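PDB 2WW2: alpha-1,2-mannosidase from Bacteroides thetaiotaomicron, which hydrolyses alpha-mannosidic linkages with inversion of anomeric configuration, as a calcium-dependent member of glycoside hydrolase family 92 in a human gut symbiont. Local coordinates for residues F696-Y700 / R724-D730; H528-G532 / Y733-K737; I245-R249 / E303-Q307; F180-M185 / A234-P240. All blocks are in the same frame, centred on the assembly; numbering follows the deposited sequence.

Contact 1 (F696-Y700 / R724-D730)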
# COMPACT_ATOMS: atom_id res chain seq x y z
N PHE A 696 2.60 20.19 39.72
CA PHE A 696 1.42 20.16 38.85
C PHE A 696 1.50 18.88 38.04
O PHE A 696 2.49 18.65 37.36
CB PHE A 696 1.46 21.39 37.93
CG PHE A 696 0.42 21.38 36.84
CD1 PHE A 696 -0.88 21.81 37.10
CD2 PHE A 696 0.76 21.00 35.55
CE1 PHE A 696 -1.83 21.83 36.09
CE2 PHE A 696 -0.18 21.01 34.52
CZ PHE A 696 -1.48 21.44 34.79
N THR A 697 0.48 18.03 38.16
CA THR A 697 0.49 16.74 37.47
C THR A 697 -0.74 16.53 36.57
O THR A 697 -0.87 15.47 35.94
CB THR A 697 0.57 15.56 38.47
OG1 THR A 697 -0.62 15.54 39.27
CG2 THR A 697 1.80 15.69 39.39
N ARG A 698 -1.63 17.51 36.49
CA ARG A 698 -2.79 17.39 35.60
C ARG A 698 -2.35 17.43 34.14
O ARG A 698 -1.37 18.11 33.81
CB ARG A 698 -3.81 18.50 35.86
CG ARG A 698 -4.47 18.37 37.22
CD ARG A 698 -5.57 19.41 37.42
NE ARG A 698 -5.09 20.80 37.42
CZ ARG A 698 -4.66 21.46 38.49
NH1 ARG A 698 -4.60 20.87 39.69
NH2 ARG A 698 -4.28 22.73 38.37
N ASN A 699 -3.07 16.72 33.27
CA ASN A 699 -2.73 16.69 31.84
C ASN A 699 -3.48 17.74 31.04
O ASN A 699 -3.62 17.61 29.82
CB ASN A 699 -2.99 15.30 31.24
CG ASN A 699 -2.10 14.22 31.85
OD1 ASN A 699 -0.94 14.47 32.16
ND2 ASN A 699 -2.65 13.02 32.00
N TYR A 700 -3.96 18.78 31.73
CA TYR A 700 -4.68 19.87 31.08
C TYR A 700 -4.60 21.15 31.91
O TYR A 700 -4.36 21.11 33.12
CB TYR A 700 -6.15 19.49 30.87
CG TYR A 700 -6.92 19.30 32.16
CD1 TYR A 700 -7.76 20.30 32.65
CD2 TYR A 700 -6.79 18.12 32.91
CE1 TYR A 700 -8.46 20.13 33.85
CE2 TYR A 700 -7.48 17.95 34.10
CZ TYR A 700 -8.32 18.96 34.56
OH TYR A 700 -9.01 18.79 35.73
N ARG A 724 4.06 10.07 36.12
CA ARG A 724 3.43 11.39 36.13
C ARG A 724 2.21 11.42 35.22
O ARG A 724 2.26 10.97 34.08
CB ARG A 724 4.44 12.46 35.67
CG ARG A 724 3.82 13.82 35.51
CD ARG A 724 4.83 14.90 35.10
NE ARG A 724 4.12 16.18 35.17
CZ ARG A 724 3.26 16.59 34.25
NH1 ARG A 724 3.07 15.85 33.17
NH2 ARG A 724 2.60 17.73 34.41
N GLY A 725 1.11 11.98 35.72
CA GLY A 725 -0.07 12.18 34.89
C GLY A 725 -0.86 10.92 34.63
O GLY A 725 -1.59 10.84 33.63
N THR A 726 -0.75 9.94 35.52
CA THR A 726 -1.37 8.63 35.31
C THR A 726 -2.63 8.40 36.15
O THR A 726 -3.30 7.39 36.00
CB THR A 726 -0.38 7.49 35.62
OG1 THR A 726 0.00 7.58 36.99
CG2 THR A 726 0.87 7.62 34.75
N GLN A 727 -2.96 9.34 37.02
CA GLN A 727 -4.10 9.16 37.93
C GLN A 727 -5.41 9.74 37.38
O GLN A 727 -5.40 10.66 36.59
CB GLN A 727 -3.80 9.81 39.28
CG GLN A 727 -2.56 9.24 39.93
CD GLN A 727 -2.68 7.74 40.13
OE1 GLN A 727 -3.60 7.28 40.81
NE2 GLN A 727 -1.78 6.98 39.52
N PRO A 728 -6.56 9.20 37.82
CA PRO A 728 -7.84 9.73 37.33
C PRO A 728 -8.01 11.22 37.58
O PRO A 728 -8.64 11.90 36.77
CB PRO A 728 -8.88 8.91 38.12
CG PRO A 728 -8.17 7.61 38.41
CD PRO A 728 -6.74 8.02 38.69
N ALA A 729 -7.45 11.75 38.66
CA ALA A 729 -7.53 13.18 38.91
C ALA A 729 -6.77 13.99 37.87
O ALA A 729 -6.99 15.19 37.75
CB ALA A 729 -7.02 13.52 40.30
N ASP A 730 -5.86 13.35 37.14
CA ASP A 730 -5.04 14.07 36.18
C ASP A 730 -5.70 14.19 34.79
O ASP A 730 -5.22 14.95 33.95
CB ASP A 730 -3.67 13.40 36.02
CG ASP A 730 -2.90 13.31 37.33
OD1 ASP A 730 -3.01 14.26 38.14
OD2 ASP A 730 -2.20 12.30 37.53
O HOH W 1 4.94 17.31 37.63
O HOH W 2 0.91 18.46 32.55
O HOH W 3 0.89 16.19 31.01
O HOH W 4 -9.10 16.03 36.50

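Contact 2 (H528-G532 / Y733-K737)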
# COMPACT_ATOMS: atom_id res chain seq x y z
N HIS A 528 -16.04 15.01 23.08
CA HIS A 528 -16.76 15.33 24.32
C HIS A 528 -16.81 14.14 25.28
O HIS A 528 -17.27 14.27 26.43
CB HIS A 528 -18.17 15.86 24.01
CG HIS A 528 -19.05 14.87 23.31
ND1 HIS A 528 -18.81 14.42 22.03
CD2 HIS A 528 -20.20 14.26 23.71
CE1 HIS A 528 -19.76 13.57 21.67
NE2 HIS A 528 -20.61 13.45 22.68
N ASP A 529 -16.33 12.98 24.84
CA ASP A 529 -16.41 11.79 25.70
C ASP A 529 -15.32 10.73 25.42
O ASP A 529 -15.63 9.58 25.11
CB ASP A 529 -17.80 11.15 25.56
CG ASP A 529 -18.17 10.30 26.77
OD1 ASP A 529 -17.37 10.22 27.73
OD2 ASP A 529 -19.28 9.71 26.75
N PRO A 530 -14.04 11.10 25.52
CA PRO A 530 -13.00 10.09 25.32
C PRO A 530 -13.18 8.87 26.25
O PRO A 530 -12.91 7.75 25.83
CB PRO A 530 -11.71 10.84 25.65
CG PRO A 530 -12.03 12.28 25.31
CD PRO A 530 -13.48 12.44 25.76
N GLU A 531 -13.61 9.08 27.49
CA GLU A 531 -13.79 7.96 28.41
C GLU A 531 -14.89 7.03 27.89
O GLU A 531 -14.76 5.81 27.94
CB GLU A 531 -14.10 8.45 29.84
CG GLU A 531 -14.28 7.34 30.87
CD GLU A 531 -13.02 6.50 31.10
OE1 GLU A 531 -11.89 6.99 30.88
OE2 GLU A 531 -13.18 5.33 31.52
N GLY A 532 -15.98 7.61 27.39
CA GLY A 532 -17.05 6.78 26.83
C GLY A 532 -16.59 6.03 25.59
O GLY A 532 -17.02 4.91 25.33
N TYR A 733 -11.72 16.36 30.84
CA TYR A 733 -13.15 16.05 30.87
C TYR A 733 -13.59 14.91 29.95
O TYR A 733 -13.10 14.77 28.83
CB TYR A 733 -13.93 17.32 30.49
CG TYR A 733 -15.43 17.12 30.31
CD1 TYR A 733 -16.29 17.21 31.40
CD2 TYR A 733 -15.98 16.89 29.05
CE1 TYR A 733 -17.64 17.06 31.25
CE2 TYR A 733 -17.33 16.72 28.90
CZ TYR A 733 -18.16 16.82 30.00
OH TYR A 733 -19.50 16.68 29.87
N SER A 734 -14.52 14.10 30.42
CA SER A 734 -15.31 13.26 29.53
C SER A 734 -16.74 13.33 30.00
O SER A 734 -16.99 13.35 31.21
CB SER A 734 -14.87 11.79 29.56
OG SER A 734 -13.63 11.61 28.89
N TYR A 735 -17.68 13.32 29.07
CA TYR A 735 -19.07 13.29 29.44
C TYR A 735 -19.41 12.11 30.37
O TYR A 735 -20.18 12.27 31.34
CB TYR A 735 -19.96 13.24 28.19
CG TYR A 735 -21.40 13.11 28.57
CD1 TYR A 735 -22.04 14.13 29.26
CD2 TYR A 735 -22.12 11.95 28.30
CE1 TYR A 735 -23.36 14.02 29.65
CE2 TYR A 735 -23.45 11.83 28.67
CZ TYR A 735 -24.05 12.87 29.35
OH TYR A 735 -25.35 12.76 29.75
N SER A 736 -18.86 10.93 30.10
CA SER A 736 -19.26 9.75 30.88
C SER A 736 -18.44 9.56 32.15
O SER A 736 -18.69 8.65 32.91
CB SER A 736 -19.22 8.48 30.03
OG SER A 736 -17.90 8.15 29.70
N LYS A 737 -17.48 10.44 32.38
CA LYS A 737 -16.64 10.35 33.58
C LYS A 737 -17.11 11.33 34.64
O LYS A 737 -18.01 11.01 35.42
CB LYS A 737 -15.19 10.62 33.20
CG LYS A 737 -14.47 11.50 34.19
CD LYS A 737 -13.06 11.81 33.72
CE LYS A 737 -12.78 13.29 33.85
NZ LYS A 737 -11.38 13.48 34.21

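Contact 3 (I245-R249 / E303-Q307)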
# COMPACT_ATOMS: atom_id res chain seq x y z
N ILE A 245 -15.61 56.68 1.10
CA ILE A 245 -15.29 56.87 2.52
C ILE A 245 -14.12 55.96 2.95
O ILE A 245 -13.16 56.41 3.60
CB ILE A 245 -16.54 56.58 3.40
CG1 ILE A 245 -17.60 57.66 3.18
CG2 ILE A 245 -16.16 56.48 4.88
CD1 ILE A 245 -19.00 57.30 3.68
N ASN A 246 -14.21 54.68 2.57
CA ASN A 246 -13.13 53.72 2.85
C ASN A 246 -11.82 54.19 2.25
O ASN A 246 -10.79 54.16 2.91
CB ASN A 246 -13.46 52.32 2.29
CG ASN A 246 -14.66 51.69 2.98
OD1 ASN A 246 -15.09 52.17 4.03
ND2 ASN A 246 -15.20 50.62 2.40
N PHE A 247 -11.87 54.64 0.99
CA PHE A 247 -10.68 55.16 0.29
C PHE A 247 -10.08 56.33 1.06
O PHE A 247 -8.86 56.39 1.31
CB PHE A 247 -11.07 55.62 -1.12
CG PHE A 247 -9.93 56.22 -1.93
CD1 PHE A 247 -9.23 55.44 -2.87
CD2 PHE A 247 -9.58 57.55 -1.77
CE1 PHE A 247 -8.20 55.99 -3.63
CE2 PHE A 247 -8.54 58.10 -2.52
CZ PHE A 247 -7.85 57.32 -3.46
N ASN A 248 -10.93 57.28 1.44
CA ASN A 248 -10.45 58.50 2.10
C ASN A 248 -9.90 58.24 3.49
O ASN A 248 -8.92 58.87 3.92
CB ASN A 248 -11.54 59.57 2.11
CG ASN A 248 -11.70 60.21 0.75
OD1 ASN A 248 -10.71 60.53 0.09
ND2 ASN A 248 -12.95 60.40 0.33
N ARG A 249 -10.50 57.28 4.19
CA ARG A 249 -10.01 56.97 5.51
C ARG A 249 -8.71 56.17 5.47
O ARG A 249 -7.84 56.39 6.31
CB ARG A 249 -11.05 56.19 6.31
CG ARG A 249 -10.69 56.12 7.79
CD ARG A 249 -11.75 55.43 8.61
NE ARG A 249 -13.04 56.13 8.64
CZ ARG A 249 -14.17 55.67 8.10
NH1 ARG A 249 -14.17 54.52 7.42
NH2 ARG A 249 -15.29 56.36 8.23
N GLU A 303 -17.94 47.80 7.81
CA GLU A 303 -17.28 49.00 7.34
C GLU A 303 -17.67 50.12 8.30
O GLU A 303 -18.59 49.96 9.11
CB GLU A 303 -17.76 49.30 5.90
CG GLU A 303 -17.73 48.03 5.01
CD GLU A 303 -18.03 48.28 3.53
OE1 GLU A 303 -17.60 49.32 3.00
OE2 GLU A 303 -18.67 47.42 2.90
N PHE A 304 -16.95 51.23 8.25
CA PHE A 304 -17.28 52.33 9.13
C PHE A 304 -17.83 53.49 8.33
O PHE A 304 -17.15 54.03 7.46
CB PHE A 304 -16.07 52.75 9.96
CG PHE A 304 -15.61 51.68 10.91
CD1 PHE A 304 -16.26 51.51 12.13
CD2 PHE A 304 -14.55 50.86 10.59
CE1 PHE A 304 -15.85 50.53 13.01
CE2 PHE A 304 -14.13 49.86 11.46
CZ PHE A 304 -14.79 49.71 12.69
N ASP A 305 -19.07 53.86 8.64
CA ASP A 305 -19.77 54.88 7.87
C ASP A 305 -19.23 56.29 8.10
O ASP A 305 -18.20 56.45 8.76
CB ASP A 305 -21.28 54.80 8.16
CG ASP A 305 -21.64 55.27 9.57
OD1 ASP A 305 -20.78 55.80 10.31
OD2 ASP A 305 -22.81 55.08 9.95
N SER A 306 -19.89 57.31 7.57
CA SER A 306 -19.39 58.69 7.69
C SER A 306 -19.32 59.17 9.14
O SER A 306 -18.53 60.05 9.46
CB SER A 306 -20.19 59.68 6.85
OG SER A 306 -21.54 59.71 7.26
N GLN A 307 -20.12 58.56 10.02
CA GLN A 307 -20.11 58.92 11.43
C GLN A 307 -19.13 58.06 12.22
O GLN A 307 -19.03 58.17 13.45
CB GLN A 307 -21.51 58.77 12.04
CG GLN A 307 -22.29 60.06 12.16
CD GLN A 307 -22.09 60.99 10.98
OE1 GLN A 307 -22.55 60.72 9.87
NE2 GLN A 307 -21.39 62.10 11.21
O HOH W 5 -14.59 51.30 6.63

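Contact 4 (F180-M185 / A234-P240)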
# COMPACT_ATOMS: atom_id res chain seq x y z
N PHE A 180 -26.36 42.01 -5.03
CA PHE A 180 -24.94 41.96 -4.69
C PHE A 180 -24.03 42.71 -5.67
O PHE A 180 -24.19 42.60 -6.89
CB PHE A 180 -24.49 40.50 -4.58
CG PHE A 180 -23.00 40.35 -4.49
CD1 PHE A 180 -22.35 40.53 -3.27
CD2 PHE A 180 -22.27 40.06 -5.62
CE1 PHE A 180 -20.96 40.41 -3.18
CE2 PHE A 180 -20.86 39.92 -5.54
CZ PHE A 180 -20.21 40.11 -4.32
N ALA A 181 -23.04 43.43 -5.12
CA ALA A 181 -21.94 44.03 -5.90
C ALA A 181 -20.84 44.47 -4.97
O ALA A 181 -21.10 44.80 -3.81
CB ALA A 181 -22.41 45.25 -6.69
N ASN A 182 -19.61 44.47 -5.49
CA ASN A 182 -18.52 45.16 -4.83
C ASN A 182 -18.21 46.44 -5.63
O ASN A 182 -17.98 46.38 -6.85
CB ASN A 182 -17.29 44.23 -4.69
CG ASN A 182 -16.12 44.90 -4.01
OD1 ASN A 182 -16.04 44.96 -2.76
ND2 ASN A 182 -15.20 45.39 -4.81
N TYR A 183 -18.28 47.59 -4.96
CA TYR A 183 -18.11 48.89 -5.62
C TYR A 183 -16.69 49.34 -5.35
O TYR A 183 -16.29 49.46 -4.19
CB TYR A 183 -19.10 49.89 -5.02
CG TYR A 183 -20.53 49.42 -5.11
CD1 TYR A 183 -21.26 49.57 -6.29
CD2 TYR A 183 -21.15 48.77 -4.04
CE1 TYR A 183 -22.59 49.12 -6.39
CE2 TYR A 183 -22.48 48.32 -4.13
CZ TYR A 183 -23.18 48.50 -5.31
OH TYR A 183 -24.47 48.05 -5.41
N PHE A 184 -15.91 49.56 -6.41
CA PHE A 184 -14.51 49.89 -6.21
C PHE A 184 -14.13 51.25 -6.80
O PHE A 184 -14.85 51.79 -7.65
CB PHE A 184 -13.60 48.77 -6.75
CG PHE A 184 -13.73 48.54 -8.24
CD1 PHE A 184 -13.02 49.33 -9.15
CD2 PHE A 184 -14.53 47.53 -8.73
CE1 PHE A 184 -13.13 49.11 -10.53
CE2 PHE A 184 -14.66 47.29 -10.11
CZ PHE A 184 -13.96 48.08 -11.01
N MET A 185 -13.03 51.81 -6.31
CA MET A 185 -12.50 53.04 -6.90
C MET A 185 -11.00 53.05 -6.75
O MET A 185 -10.45 52.45 -5.81
CB MET A 185 -13.11 54.32 -6.29
CG MET A 185 -12.68 54.65 -4.87
SD MET A 185 -13.02 56.37 -4.39
CE MET A 185 -11.73 57.29 -5.21
N ALA A 234 -9.74 51.30 -3.07
CA ALA A 234 -10.52 50.72 -1.99
C ALA A 234 -11.86 50.30 -2.56
O ALA A 234 -12.24 50.72 -3.66
CB ALA A 234 -10.72 51.72 -0.84
N SER A 235 -12.57 49.45 -1.82
CA SER A 235 -13.87 48.98 -2.27
C SER A 235 -14.84 48.90 -1.10
O SER A 235 -14.44 49.01 0.07
CB SER A 235 -13.76 47.60 -2.96
OG SER A 235 -13.57 46.57 -1.99
N SER A 236 -16.10 48.71 -1.43
CA SER A 236 -17.15 48.59 -0.42
C SER A 236 -18.21 47.61 -0.93
O SER A 236 -18.42 47.51 -2.14
CB SER A 236 -17.82 49.96 -0.17
OG SER A 236 -18.91 49.84 0.73
N PHE A 237 -18.88 46.92 -0.02
CA PHE A 237 -20.03 46.11 -0.40
C PHE A 237 -21.34 46.88 -0.23
O PHE A 237 -22.40 46.39 -0.59
CB PHE A 237 -20.07 44.80 0.41
CG PHE A 237 -19.01 43.83 0.01
CD1 PHE A 237 -19.16 43.05 -1.14
CD2 PHE A 237 -17.83 43.72 0.75
CE1 PHE A 237 -18.16 42.15 -1.54
CE2 PHE A 237 -16.84 42.84 0.36
CZ PHE A 237 -17.01 42.05 -0.80
N ILE A 238 -21.25 48.09 0.31
CA ILE A 238 -22.46 48.88 0.61
C ILE A 238 -22.87 49.78 -0.55
O ILE A 238 -24.02 49.73 -0.98
CB ILE A 238 -22.29 49.68 1.93
CG1 ILE A 238 -22.28 48.70 3.11
CG2 ILE A 238 -23.43 50.74 2.12
CD1 ILE A 238 -21.73 49.30 4.41
N SER A 239 -21.94 50.59 -1.05
CA SER A 239 -22.24 51.56 -2.11
C SER A 239 -20.98 52.24 -2.62
O SER A 239 -19.94 52.20 -1.96
CB SER A 239 -23.14 52.64 -1.52
OG SER A 239 -22.35 53.49 -0.68
N PRO A 240 -21.06 52.90 -3.79
CA PRO A 240 -19.92 53.68 -4.26
C PRO A 240 -19.53 54.80 -3.28
O PRO A 240 -18.34 55.06 -3.10
CB PRO A 240 -20.42 54.26 -5.59
CG PRO A 240 -21.39 53.23 -6.08
CD PRO A 240 -22.12 52.81 -4.82
O HOH W 6 -23.32 44.51 -2.25

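Contact 1 (F696-Y700 / R724-D730)
R724 reaches along this contact with an extended side chain (ttt), and its chi4 of -77° turns the guanidinium toward F696, where NH2 donates to F696 O at 3.1 Å. Water molecules tie the same group to three carbonyls: through NE to F696 O, through NH2 to R698 O, and through NH1 to N699 OD1. Arginine suits the place: its reach and several N-H groups serve all these acceptors. Segment 696-700 follows edge strand 694-695 of the mixed six-stranded sheet, and 724-730 belongs to the C-terminal tail laid beside that edge. T697, in rotamer p, directs OG1 to D730 OD1 (2.9 Å). D730, in rotamer m, also holds Q727 N with OD2 (3.1 Å) while its carbonyl O receives N699 N (2.9 Å). N699, in rotamer m, sends ND2 to G725 O (2.9 Å). G725 suits its positive phi, and a CB there would lie 2.5 Å from N699 OD1. The CA-to-CB bond of R698 points away; its guanidinium salt-bridges E705.

Contact 2 (H528-G532 / Y733-K737)
D529 lays its carboxylate against the backbone of Y735 and S736, with CG 3.7 Å from the CB of Y735. Its OD1 collects three hydrogen bonds: from S736 N at 2.9 Å, from S736 OG at 2.9 Å in the conformer given, and from G532 N at 3.0 Å. The last is a capping bond, for D529 is the N-cap of helix 530-537, a place where a short acidic side chain can satisfy an amide that has no helical carbonyl to meet; OD2 meanwhile bonds to Y481. P530 follows as the first helical residue, a position in which proline costs no helical hydrogen bond. The next amide, E531 N, is taken by S734 OG at 2.9 Å, so both segments contribute to capping this helix of the catalytic domain. The capping partner is the very C-terminus of the chain, 733-737, where a type I turn from S734 to K737 closes with K737 N to S734 O at 3.2 Å. Y735 N donates to H528 O at 2.8 Å and anchors the start of the turn. Glycine fits at 532 because a CB modelled on it would clash with D529 OD2 and sit tightly against S736 OG. Y733 OH bonds to W456, whose ring also meets that of H528, and K737 NZ reaches the carbonyls of F731 and P732.

Contact 3 (I245-R249 / E303-Q307)
This is a largely polar contact between a helix and the end of a strand: helix 240-250, which follows the last strand of the N-terminal antiparallel sheet, meets the end of strand 299-304, the middle strand of a five-stranded antiparallel sheet, and the loop beyond it. R249, one turn after I245, faces the strand end with its guanidinium. NH1 and NH2 both donate to F304 O, at 3.0 and 3.1 Å, and NH2 makes a weak bond to D305 O at 3.0 Å, while CB of F304 lies over one face of the group, 3.6 Å from NH1. N246 uses both ends of its amide: ND2 donates to E303 OE1 at 2.8 Å, and OD1 reaches F304 N through a water. Asparagine suits this place because it can donate and accept at once. I245 packs its methyls on backbone and on S306: CG2 lies 3.7 Å from F304 O, CD1 4.1 Å from S306 CB. E303 also accepts from S236 and from the backbone of F237, beside the other sheet. Since R249 reads carbonyl oxygens, its bonds depend on the path of the backbone at 304-305 and not on the side chains there; across these two segments its charge meets no carboxylate.

Contact 4 (F180-M185 / A234-P240)
The ring of Y183 is roofed by a proline from the chain that has just been its strand neighbour: CD of P240 sits 3.9 Å from the ring centroid, a CH-pi contact 21° off the ring normal. Strand 229-236 ends in an ST turn, I238 N donating to S236 OG (3.0 Å), which also bonds to E303; this is consistent with the chain's change of direction. S239 OG then caps Q242 N, and P240 starts helix 240-250. Before the turn, 182-185 and 234-236 are antiparallel partners in the N-terminal domain's large sheet. Y183-S236 (Y183 N to S236 O 2.8 Å, S236 N to Y183 O 2.9 Å) and M185-A234 are hydrogen-bonded pairs flanking the non-hydrogen-bonded F184-S235. Beyond the paired residues, where 182-185 begins and 234-236 ends, F180 CE1 touches F237 CE1 at 3.7 Å. A water links A181 N to F237 O. Backbone bonds thus fix the register, whereas aromatic and proline packing, with hydrogen bonds from E303 and N246, holds turn and helix start.

In the fold
From the N-terminus, contact 4 comes first: 234-240 returns to 180-185 across 48 residues and closes a loop of the N-terminal antiparallel sheet. Contact 3 follows in series, as 303-307 comes back to helix 240-250 and brings the five-stranded sheet beside the large one. The two touch, with centres about 12 Å apart, and F247 CA packs 3.6 Å from A234 CB where the helix lies on the strand before it. Contact 2 opens far later, at 528-532, and closes only at the last residues; contact 1 lies wholly within its span, and no contacts cross. Contacts 1 and 2, centres about 16 Å apart, fasten the C-terminal tail, on the side of the chain's centre opposite to contacts 3 and 4.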